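Local atomic coordinates of sugar ABC transporter, sugar-binding protein (Streptococcus pneumoniae, PDB entry 2HEU), a protein that probably captures an extracellular sugar, most likely a raffinose-type oligosaccharide, and delivers it to an ABC transporter for uptake. Residues 164-177 and 249-261. Numbering follows the deposited sequence. Where two conformers were deposited one is given.
Sequences QTPFGIAGADAWTL and GDVLMTPNGSWAI
T165-G168 runs alongside V251-T254 in parallel register, with F167 and M253 joined by a single beta bridge. L252 N donates to T165 O (2.9 Å) and G168 N to M253 O (3.0 Å); a weak bond runs from M253 N to P166 O. One water accepts from T165 N and donates to D250 O, extending the pairing. T254 adds a side-chain bond: with OG1 anti to the backbone N (chi1 -166°), the hydroxyl reaches G168 O at 2.7 Å, tilted 20° from the carbonyl plane. M253, bent at chi3, brings CE to 4.2 Å from the F167 ring centroid (an off-centre CH-pi contact) and SD obliquely to 5.1 Å (a Met-aromatic contact). V251 CG1 packs against T165 CG2. CG of the P255 ring touches both I169 CD1 and L177 CD2, the latter at 3.5 Å. Farther along, W175 and W259 meet obliquely, planes 49° apart, with W259 NE1 at the edge of the W175 ring. In one lobe of the two-lobed solute-binding fold, the loop between helices 149-161 and 178-189 flanks outermost strand 253-257 of a three-stranded antiparallel sheet; T254 pairs with Y132 of strand 129-134, I131 packs on M253 and P255, and L177 and W175 lean on helix 370-382.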
loop_
_atom_site.group_PDB
_atom_site.type_symbol
_atom_site.label_atom_id
_atom_site.label_comp_id
_atom_site.label_asym_id
_atom_site.label_seq_id
_atom_site.Cartn_x
_atom_site.Cartn_y
_atom_site.Cartn_z
ATOM N N GLN A 164 9.273 -17.690 -23.202
ATOM C CA GLN A 164 9.190 -16.321 -22.828
ATOM C C GLN A 164 9.508 -16.237 -21.348
ATOM O O GLN A 164 9.694 -17.236 -20.664
ATOM C CB GLN A 164 7.839 -15.774 -23.193
ATOM C CG GLN A 164 7.602 -15.742 -24.656
ATOM C CD GLN A 164 6.333 -14.914 -25.046
ATOM O OE1 GLN A 164 6.234 -13.705 -24.703
ATOM N NE2 GLN A 164 5.419 -15.537 -25.755
ATOM N N THR A 165 9.632 -14.998 -20.894
ATOM C CA THR A 165 10.150 -14.707 -19.561
ATOM C C THR A 165 9.003 -14.395 -18.634
ATOM O O THR A 165 8.311 -13.407 -18.821
ATOM C CB THR A 165 11.120 -13.542 -19.585
ATOM O OG1 THR A 165 12.180 -13.804 -20.492
ATOM C CG2 THR A 165 11.686 -13.288 -18.181
ATOM N N PRO A 166 8.816 -15.211 -17.584
ATOM C CA PRO A 166 7.685 -14.984 -16.672
ATOM C C PRO A 166 7.736 -13.609 -15.988
ATOM O O PRO A 166 6.737 -12.914 -15.998
ATOM C CB PRO A 166 7.802 -16.146 -15.660
ATOM C CG PRO A 166 8.460 -17.233 -16.418
ATOM C CD PRO A 166 9.416 -16.545 -17.347
ATOM N N PHE A 167 8.883 -13.291 -15.353
ATOM C CA PHE A 167 8.933 -12.141 -14.499
ATOM C C PHE A 167 10.008 -11.156 -14.845
ATOM O O PHE A 167 11.123 -11.510 -15.182
ATOM C CB PHE A 167 9.265 -12.537 -13.001
ATOM C CG PHE A 167 8.222 -13.459 -12.372
ATOM C CD1 PHE A 167 6.937 -13.029 -12.082
ATOM C CD2 PHE A 167 8.615 -14.740 -12.019
ATOM C CE1 PHE A 167 6.047 -13.865 -11.438
ATOM C CE2 PHE A 167 7.677 -15.580 -11.362
ATOM C CZ PHE A 167 6.438 -15.143 -11.083
ATOM N N GLY A 168 9.683 -9.874 -14.620
ATOM C CA GLY A 168 10.695 -8.836 -14.389
ATOM C C GLY A 168 10.878 -8.639 -12.893
ATOM O O GLY A 168 9.951 -8.271 -12.204
ATOM N N ILE A 169 12.068 -8.903 -12.398
ATOM C CA ILE A 169 12.421 -8.751 -10.988
ATOM C C ILE A 169 13.565 -7.720 -10.911
ATOM O O ILE A 169 14.566 -7.819 -11.623
ATOM C CB ILE A 169 12.842 -10.064 -10.313
ATOM C CG1 ILE A 169 11.701 -11.091 -10.394
ATOM C CG2 ILE A 169 13.267 -9.856 -8.898
ATOM C CD1 ILE A 169 10.427 -10.751 -9.651
ATOM N N ALA A 170 13.362 -6.755 -10.048
ATOM C CA ALA A 170 14.318 -5.654 -9.881
ATOM C C ALA A 170 15.335 -6.067 -8.767
ATOM O O ALA A 170 15.179 -5.660 -7.625
ATOM C CB ALA A 170 13.605 -4.350 -9.503
ATOM N N GLY A 171 16.351 -6.838 -9.142
ATOM C CA GLY A 171 17.295 -7.322 -8.171
ATOM C C GLY A 171 18.006 -6.255 -7.341
ATOM O O GLY A 171 18.424 -6.554 -6.212
ATOM N N ALA A 172 18.153 -5.065 -7.912
ATOM C CA ALA A 172 18.805 -3.965 -7.192
ATOM C C ALA A 172 17.836 -3.218 -6.259
ATOM O O ALA A 172 18.325 -2.422 -5.449
ATOM C CB ALA A 172 19.418 -2.981 -8.168
ATOM N N ASP A 173 16.485 -3.418 -6.336
ATOM C CA ASP A 173 15.542 -2.708 -5.565
ATOM C C ASP A 173 14.674 -3.709 -4.785
ATOM O O ASP A 173 13.554 -4.078 -5.174
ATOM C CB ASP A 173 14.659 -1.820 -6.454
ATOM C CG ASP A 173 15.355 -0.573 -6.928
ATOM O OD1 ASP A 173 16.066 0.015 -6.088
ATOM O OD2 ASP A 173 15.161 -0.077 -7.976
ATOM N N ALA A 174 15.234 -4.141 -3.678
ATOM C CA ALA A 174 14.614 -5.191 -2.837
ATOM C C ALA A 174 13.215 -4.829 -2.374
ATOM O O ALA A 174 12.388 -5.727 -2.188
ATOM C CB ALA A 174 15.531 -5.443 -1.629
ATOM N N TRP A 175 12.948 -3.520 -2.154
ATOM C CA TRP A 175 11.613 -3.113 -1.683
ATOM C C TRP A 175 10.526 -3.643 -2.570
ATOM O O TRP A 175 9.378 -3.817 -2.123
ATOM C CB TRP A 175 11.516 -1.597 -1.572
ATOM C CG TRP A 175 11.637 -0.844 -2.853
ATOM C CD1 TRP A 175 12.742 -0.219 -3.376
ATOM C CD2 TRP A 175 10.588 -0.578 -3.783
ATOM N NE1 TRP A 175 12.418 0.432 -4.556
ATOM C CE2 TRP A 175 11.107 0.189 -4.818
ATOM C CE3 TRP A 175 9.232 -0.925 -3.852
ATOM C CZ2 TRP A 175 10.309 0.672 -5.939
ATOM C CZ3 TRP A 175 8.486 -0.504 -4.940
ATOM C CH2 TRP A 175 9.049 0.275 -5.945
ATOM N N THR A 176 10.775 -3.854 -3.857
ATOM C CA THR A 176 9.769 -4.297 -4.758
ATOM C C THR A 176 9.088 -5.624 -4.370
ATOM O O THR A 176 7.970 -5.866 -4.810
ATOM C CB THR A 176 10.273 -4.392 -6.241
ATOM O OG1 THR A 176 11.302 -5.376 -6.303
ATOM C CG2 THR A 176 10.750 -3.043 -6.788
ATOM N N LEU A 177 9.814 -6.444 -3.626
ATOM C CA LEU A 177 9.300 -7.749 -3.170
ATOM C C LEU A 177 8.793 -7.766 -1.724
ATOM O O LEU A 177 8.420 -8.820 -1.234
ATOM C CB LEU A 177 10.356 -8.849 -3.384
ATOM C CG LEU A 177 10.710 -9.115 -4.831
ATOM C CD1 LEU A 177 11.687 -10.276 -4.900
ATOM C CD2 LEU A 177 9.476 -9.358 -5.700
ATOM N N GLY A 249 6.612 -5.697 -23.082
ATOM C CA GLY A 249 6.219 -7.074 -23.347
ATOM C C GLY A 249 7.350 -8.023 -23.285
ATOM O O GLY A 249 7.224 -9.186 -23.718
ATOM N N ASP A 250 8.483 -7.636 -22.700
ATOM C CA ASP A 250 9.676 -8.482 -22.591
ATOM C C ASP A 250 9.600 -9.499 -21.429
ATOM O O ASP A 250 10.318 -10.490 -21.470
ATOM C CB ASP A 250 10.918 -7.661 -22.480
ATOM C CG ASP A 250 11.252 -6.851 -23.786
ATOM O OD1 ASP A 250 10.688 -7.161 -24.869
ATOM O OD2 ASP A 250 12.096 -5.937 -23.670
ATOM N N VAL A 251 8.759 -9.192 -20.454
ATOM C CA VAL A 251 8.428 -10.126 -19.391
ATOM C C VAL A 251 6.921 -10.112 -19.282
ATOM O O VAL A 251 6.272 -9.103 -19.573
ATOM C CB VAL A 251 9.074 -9.744 -18.040
ATOM C CG1 VAL A 251 10.576 -9.749 -18.172
ATOM C CG2 VAL A 251 8.524 -8.427 -17.504
ATOM N N LEU A 252 6.302 -11.281 -18.906
ATOM C CA LEU A 252 4.860 -11.371 -18.897
ATOM C C LEU A 252 4.219 -10.873 -17.617
ATOM O O LEU A 252 2.985 -10.600 -17.655
ATOM C CB LEU A 252 4.389 -12.770 -19.185
ATOM C CG LEU A 252 4.754 -13.271 -20.638
ATOM C CD1 LEU A 252 3.969 -14.556 -20.910
ATOM C CD2 LEU A 252 4.705 -12.262 -21.726
ATOM N N MET A 253 4.971 -10.761 -16.544
ATOM C CA MET A 253 4.480 -10.417 -15.223
ATOM C C MET A 253 5.503 -9.627 -14.457
ATOM O O MET A 253 6.723 -9.761 -14.655
ATOM C CB MET A 253 4.189 -11.695 -14.393
ATOM C CG MET A 253 3.055 -12.538 -14.915
ATOM S SD MET A 253 2.755 -14.038 -13.945
ATOM C CE MET A 253 4.185 -15.019 -14.475
ATOM N N THR A 254 5.034 -8.844 -13.487
ATOM C CA THR A 254 5.940 -8.295 -12.472
ATOM C C THR A 254 5.211 -8.088 -11.204
ATOM O O THR A 254 4.075 -7.593 -11.220
ATOM C CB THR A 254 6.660 -6.998 -12.986
ATOM O OG1 THR A 254 7.748 -6.690 -12.112
ATOM C CG2 THR A 254 5.781 -5.805 -13.142
ATOM N N PRO A 255 5.775 -8.453 -10.042
ATOM C CA PRO A 255 5.105 -8.245 -8.746
ATOM C C PRO A 255 5.354 -6.854 -8.274
ATOM O O PRO A 255 6.503 -6.407 -8.146
ATOM C CB PRO A 255 5.818 -9.290 -7.841
ATOM C CG PRO A 255 7.233 -9.345 -8.418
ATOM C CD PRO A 255 7.058 -9.204 -9.895
ATOM N N ASN A 256 4.294 -6.126 -7.967
ATOM C CA ASN A 256 4.528 -4.739 -7.464
ATOM C C ASN A 256 3.193 -4.186 -6.900
ATOM O O ASN A 256 2.142 -4.862 -6.910
ATOM C CB ASN A 256 5.113 -3.854 -8.578
ATOM C CG ASN A 256 6.190 -2.933 -8.042
ATOM O OD1 ASN A 256 7.408 -3.073 -8.458
ATOM N ND2 ASN A 256 5.881 -2.076 -7.165
ATOM N N GLY A 257 3.302 -2.970 -6.398
ATOM C CA GLY A 257 2.134 -2.320 -5.834
ATOM C C GLY A 257 1.294 -1.660 -6.883
ATOM O O GLY A 257 1.677 -1.461 -8.042
ATOM N N SER A 258 0.104 -1.218 -6.434
ATOM C CA SER A 258 -0.835 -0.467 -7.276
ATOM C C SER A 258 -0.272 0.820 -7.816
ATOM O O SER A 258 -0.752 1.326 -8.821
ATOM C CB SER A 258 -2.101 -0.177 -6.408
ATOM O OG SER A 258 -1.798 0.415 -5.168
ATOM N N TRP A 259 0.736 1.359 -7.115
ATOM C CA TRP A 259 1.391 2.584 -7.533
ATOM C C TRP A 259 2.033 2.426 -8.925
ATOM O O TRP A 259 2.256 3.406 -9.638
ATOM C CB TRP A 259 2.461 3.021 -6.532
ATOM C CG TRP A 259 3.422 1.960 -6.153
ATOM C CD1 TRP A 259 4.511 1.535 -6.854
ATOM C CD2 TRP A 259 3.367 1.105 -4.983
ATOM N NE1 TRP A 259 5.148 0.496 -6.183
ATOM C CE2 TRP A 259 4.453 0.215 -5.054
ATOM C CE3 TRP A 259 2.479 1.006 -3.899
ATOM C CZ2 TRP A 259 4.680 -0.754 -4.054
ATOM C CZ3 TRP A 259 2.697 0.044 -2.913
ATOM C CH2 TRP A 259 3.808 -0.782 -2.991
ATOM N N ALA A 260 2.389 1.212 -9.332
ATOM C CA ALA A 260 3.204 0.992 -10.513
ATOM C C ALA A 260 2.461 1.283 -11.821
ATOM O O ALA A 260 3.099 1.541 -12.826
ATOM C CB ALA A 260 3.777 -0.430 -10.546
ATOM N N ILE A 261 1.139 1.206 -11.809
ATOM C CA ILE A 261 0.396 1.343 -13.071
ATOM C C ILE A 261 0.687 2.705 -13.741
ATOM O O ILE A 261 0.764 2.769 -14.975
ATOM C CB ILE A 261 -1.114 1.125 -12.885
ATOM C CG1 ILE A 261 -1.828 1.024 -14.225
ATOM C CG2 ILE A 261 -1.749 2.132 -11.950
ATOM C CD1 ILE A 261 -1.303 -0.028 -15.206
HETATM O O HOH W 1 9.361 -12.863 -22.712
#